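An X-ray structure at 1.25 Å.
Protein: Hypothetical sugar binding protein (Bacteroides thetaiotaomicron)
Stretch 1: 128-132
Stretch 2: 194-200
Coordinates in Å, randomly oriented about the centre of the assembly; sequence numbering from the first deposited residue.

Stretch 1, residues 128-132: TTFFM
Stretch 2, residues 194-200: AILKDCY

The two stretches belong to one chain, and any two residues that touch are at least 64 positions apart. They meet through side chains of stretch 2 that pack on side chains and backbone of stretch 1, with no hydrogen bond between them. Stretch 1 is extended: Thr-128 (phi/psi -131/103°) and Thr-129 (-114/123°) lead into a strand at Phe-130 (-130/148°), Phe-131 (-70/144°) and Met-132 (-80/132°), which continues later in the chain. Stretch 2 begins as a weakly bonded helical turn and ends in a strand. The backbones remain well separated; the nearest CA atoms, those of Thr-129 and Ile-195, are 7.6 Å apart, and the contact buries 244 Å² in total, most of it on Phe-131 and Ile-195.

Ala-194 (-58/-36°) does not touch stretch 1. Ala-194 O accepts a hydrogen bond from Lys-197 N at 3.0 Å and a weak one from Asp-198 N at 3.1 Å.

Ile-195 (-60/-33°) is the centre of the contact. Its CA-to-CB bond points toward stretch 1, and chi1 of -169° and chi2 of 174°, both t, extend the chain through CG1 to CD1. This carries the terminal methyl over one face of the Phe-131 ring: Ile-195 CD1 sits 3.7 Å from the centroid of that ring and only 7° off its normal, a CH-pi contact in which an aliphatic group meets the aromatic electron cloud almost squarely. Ile-195 CG1 lies over the same face, 3.5 Å from Phe-131 CZ. The same methyl also reaches the backbone, with Ile-195 CD1 3.6 Å from Thr-129 O and 3.9 Å from Phe-130 C, while Thr-129 CG2 approaches Ile-195 CD1 to 4.2 Å. Thr-129 points toward stretch 2 with chi1 of -48° (m); its OG1 is hydrogen-bonded elsewhere in the structure. Phe-130 (chi1 -55°, m; chi2 85°) points away.

The Phe-131 side chain leaves its backbone sideways, but chi1 of -66° (m) and chi2 of -59° bring the ring's end nearer to stretch 2. Leu-196 (-66/-32°; chi1 -67°, m; chi2 167°, t) also starts sideways and comes nearer at its tip, placing Leu-196 CD2 3.9 Å from Phe-131 CE1 in an oblique apolar contact.

Lys-197 (-90/-18°) and Asp-198 (-161/100°) stay clear of stretch 1. The backbone N of Asp-198 makes a second weak hydrogen bond, to Ile-195 O at 3.5 Å, and the chain is extended at Asp-198.

The strand begins at Cys-199 (-142/176°), whose CA-to-CB bond points toward stretch 1. With chi1 of 65° (p), Cys-199 SG comes to 4.0 Å from Phe-131 CE2 and 5.3 Å from the ring centroid. At 84° off the normal, the sulfur lies near the ring plane, so this sulfur-aromatic contact is made at the edge. The CA-to-CB bond of Tyr-200 (-141/144°; chi1 55°, p; chi2 -84°) points away, and although the end of the side chain comes nearer, it makes no contact with stretch 1.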

ATOM      1  N   THR A 128     -11.358  -1.402  10.139  1.00  9.79           N
ATOM      2  CA  THR A 128     -10.388  -1.219   9.054  1.00  9.16           C
ATOM      3  C   THR A 128     -10.368   0.275   8.736  1.00  8.97           C
ATOM      4  O   THR A 128     -11.285   0.797   8.106  1.00  9.71           O
ATOM      5  CB  THR A 128     -10.754  -2.040   7.807  1.00  9.84           C
ATOM      6  OG1 THR A 128     -12.051  -1.644   7.341  1.00 10.04           O
ATOM      7  CG2 THR A 128     -10.770  -3.544   8.078  1.00 11.60           C
ATOM      8  N   THR A 129      -9.325   0.950   9.208  1.00  8.51           N
ATOM      9  CA  THR A 129      -9.219   2.405   9.156  1.00  8.23           C
ATOM     10  C   THR A 129      -8.091   2.822   8.231  1.00  7.89           C
ATOM     11  O   THR A 129      -6.957   2.392   8.427  1.00  7.94           O
ATOM     12  CB  THR A 129      -8.927   2.967  10.566  1.00  8.54           C
ATOM     13  OG1 THR A 129      -9.828   2.376  11.521  1.00  9.74           O
ATOM     14  CG2 THR A 129      -9.042   4.462  10.605  1.00  9.35           C
ATOM     15  N   PHE A 130      -8.397   3.629   7.227  1.00  7.62           N
ATOM     16  CA  PHE A 130      -7.437   4.000   6.187  1.00  7.49           C
ATOM     17  C   PHE A 130      -7.429   5.517   6.009  1.00  7.57           C
ATOM     18  O   PHE A 130      -8.490   6.127   6.073  1.00  8.89           O
ATOM     19  CB  PHE A 130      -7.827   3.407   4.834  1.00  7.71           C
ATOM     20  CG  PHE A 130      -8.012   1.918   4.798  1.00  7.56           C
ATOM     21  CD1 PHE A 130      -9.218   1.326   5.152  1.00  8.12           C
ATOM     22  CD2 PHE A 130      -6.997   1.098   4.341  1.00  7.96           C
ATOM     23  CE1 PHE A 130      -9.402  -0.046   5.032  1.00  8.88           C
ATOM     24  CE2 PHE A 130      -7.181  -0.265   4.225  1.00  8.04           C
ATOM     25  CZ  PHE A 130      -8.364  -0.823   4.584  1.00  8.19           C
ATOM     26  N   PHE A 131      -6.291   6.100   5.647  1.00  7.50           N
ATOM     27  CA  PHE A 131      -6.330   7.471   5.150  1.00  7.65           C
ATOM     28  C   PHE A 131      -7.006   7.532   3.773  1.00  7.58           C
ATOM     29  O   PHE A 131      -6.877   6.615   2.958  1.00  8.05           O
ATOM     30  CB  PHE A 131      -4.939   8.050   5.060  1.00  7.75           C
ATOM     31  CG  PHE A 131      -4.276   8.229   6.391  1.00  7.51           C
ATOM     32  CD1 PHE A 131      -4.851   9.023   7.361  1.00  8.23           C
ATOM     33  CD2 PHE A 131      -3.076   7.597   6.693  1.00  8.27           C
ATOM     34  CE1 PHE A 131      -4.226   9.192   8.594  1.00  8.98           C
ATOM     35  CE2 PHE A 131      -2.460   7.749   7.920  1.00  9.05           C
ATOM     36  CZ  PHE A 131      -3.031   8.557   8.867  1.00  9.29           C
HETATM   37  N   MSE A 132      -7.752   8.597   3.536  1.00  7.66           N
HETATM   38  CA  MSE A 132      -8.492   8.752   2.298  1.00  7.54           C
HETATM   39  C   MSE A 132      -7.599   9.230   1.168  1.00  8.02           C
HETATM   40  O   MSE A 132      -6.882  10.216   1.295  1.00  8.43           O
HETATM   41  CB  MSE A 132      -9.609   9.762   2.514  1.00  8.07           C
HETATM   42  CG  MSE A 132     -10.618   9.781   1.352  1.00  8.65           C
HETATM   43 SE   MSE A 132     -11.872  11.263   1.482  0.75  8.27          SE
HETATM   44  CE  MSE A 132     -10.834  12.593   0.520  1.00 12.40           C
ATOM     45  N   ALA A 194      -5.358   7.222  16.590  1.00 11.85           N
ATOM     46  CA  ALA A 194      -4.311   6.220  16.623  1.00 10.78           C
ATOM     47  C   ALA A 194      -3.583   6.086  15.289  1.00  9.97           C
ATOM     48  O   ALA A 194      -2.374   5.879  15.255  1.00 10.20           O
ATOM     49  CB  ALA A 194      -4.888   4.862  17.041  1.00 12.80           C
ATOM     50  N   ILE A 195      -4.312   6.221  14.178  1.00  9.38           N
ATOM     51  CA  ILE A 195      -3.715   6.011  12.871  1.00  8.91           C
ATOM     52  C   ILE A 195      -2.556   6.976  12.610  1.00  8.68           C
ATOM     53  O   ILE A 195      -1.603   6.643  11.926  1.00  9.43           O
ATOM     54  CB  ILE A 195      -4.772   6.058  11.751  1.00  8.70           C
ATOM     55  CG1 ILE A 195      -4.191   5.584  10.419  1.00  8.82           C
ATOM     56  CG2 ILE A 195      -5.443   7.439  11.662  1.00  9.77           C
ATOM     57  CD1 ILE A 195      -5.221   5.460   9.276  1.00  9.61           C
ATOM     58  N   LEU A 196      -2.642   8.205  13.140  1.00  9.10           N
ATOM     59  CA  LEU A 196      -1.590   9.176  12.918  1.00  9.29           C
ATOM     60  C   LEU A 196      -0.285   8.752  13.583  1.00  9.32           C
ATOM     61  O   LEU A 196       0.805   9.086  13.108  1.00  9.97           O
ATOM     62  CB  LEU A 196      -2.009  10.549  13.445  1.00 10.24           C
ATOM     63  CG  LEU A 196      -3.169  11.235  12.713  1.00  9.65           C
ATOM     64  CD1 LEU A 196      -3.656  12.421  13.545  1.00 12.28           C
ATOM     65  CD2 LEU A 196      -2.794  11.683  11.296  1.00 11.26           C
ATOM     66  N   LYS A 197      -0.374   8.040  14.709  1.00  8.93           N
ATOM     67  CA  LYS A 197       0.800   7.628  15.471  1.00 10.28           C
ATOM     68  C   LYS A 197       1.357   6.276  15.069  1.00  8.59           C
ATOM     69  O   LYS A 197       2.506   5.958  15.407  1.00  9.49           O
ATOM     70  CB  LYS A 197       0.507   7.595  16.962  1.00 11.66           C
ATOM     71  CG  LYS A 197       0.028   8.904  17.498  1.00 16.46           C
ATOM     72  CD  LYS A 197      -0.211   8.825  19.023  1.00 20.86           C
ATOM     73  CE  LYS A 197      -0.960  10.026  19.614  1.00 25.19           C
ATOM     74  NZ  LYS A 197      -2.471   9.890  19.781  1.00 26.51           N
ATOM     75  N   ASP A 198       0.577   5.452  14.365  1.00  8.31           N
ATOM     76  CA  ASP A 198       1.011   4.093  14.044  1.00  8.08           C
ATOM     77  C   ASP A 198       0.186   3.567  12.880  1.00  8.21           C
ATOM     78  O   ASP A 198      -0.974   3.158  13.042  1.00  8.24           O
ATOM     79  CB  ASP A 198       0.873   3.194  15.280  1.00  8.55           C
ATOM     80  CG  ASP A 198       1.508   1.856  15.104  1.00  9.35           C
ATOM     81  OD1 ASP A 198       2.058   1.556  14.017  1.00  9.39           O
ATOM     82  OD2 ASP A 198       1.465   1.070  16.084  1.00 13.05           O
ATOM     83  N   CYS A 199       0.785   3.633  11.699  1.00  7.93           N
ATOM     84  CA  CYS A 199       0.133   3.172  10.483  1.00  7.86           C
ATOM     85  C   CYS A 199       1.188   2.493   9.619  1.00  7.65           C
ATOM     86  O   CYS A 199       2.370   2.487   9.975  1.00  8.37           O
ATOM     87  CB  CYS A 199      -0.516   4.350   9.738  1.00  8.05           C
ATOM     88  SG  CYS A 199       0.654   5.586   9.111  1.00 10.23           S
ATOM     89  N   TYR A 200       0.761   1.937   8.483  1.00  7.55           N
ATOM     90  CA  TYR A 200       1.713   1.428   7.522  1.00  7.15           C
ATOM     91  C   TYR A 200       1.266   1.718   6.114  1.00  7.45           C
ATOM     92  O   TYR A 200       0.058   1.690   5.807  1.00  7.66           O
ATOM     93  CB  TYR A 200       1.975  -0.076   7.706  1.00  8.42           C
ATOM     94  CG  TYR A 200       0.769  -0.966   7.676  1.00  8.18           C
ATOM     95  CD1 TYR A 200       0.021  -1.163   8.825  1.00  8.72           C
ATOM     96  CD2 TYR A 200       0.384  -1.621   6.520  1.00  8.03           C
ATOM     97  CE1 TYR A 200      -1.078  -2.011   8.797  1.00  9.01           C
ATOM     98  CE2 TYR A 200      -0.707  -2.458   6.505  1.00  8.70           C
ATOM     99  CZ  TYR A 200      -1.470  -2.628   7.652  1.00  8.95           C
ATOM    100  OH  TYR A 200      -2.553  -3.465   7.712  1.00  9.63           O
TER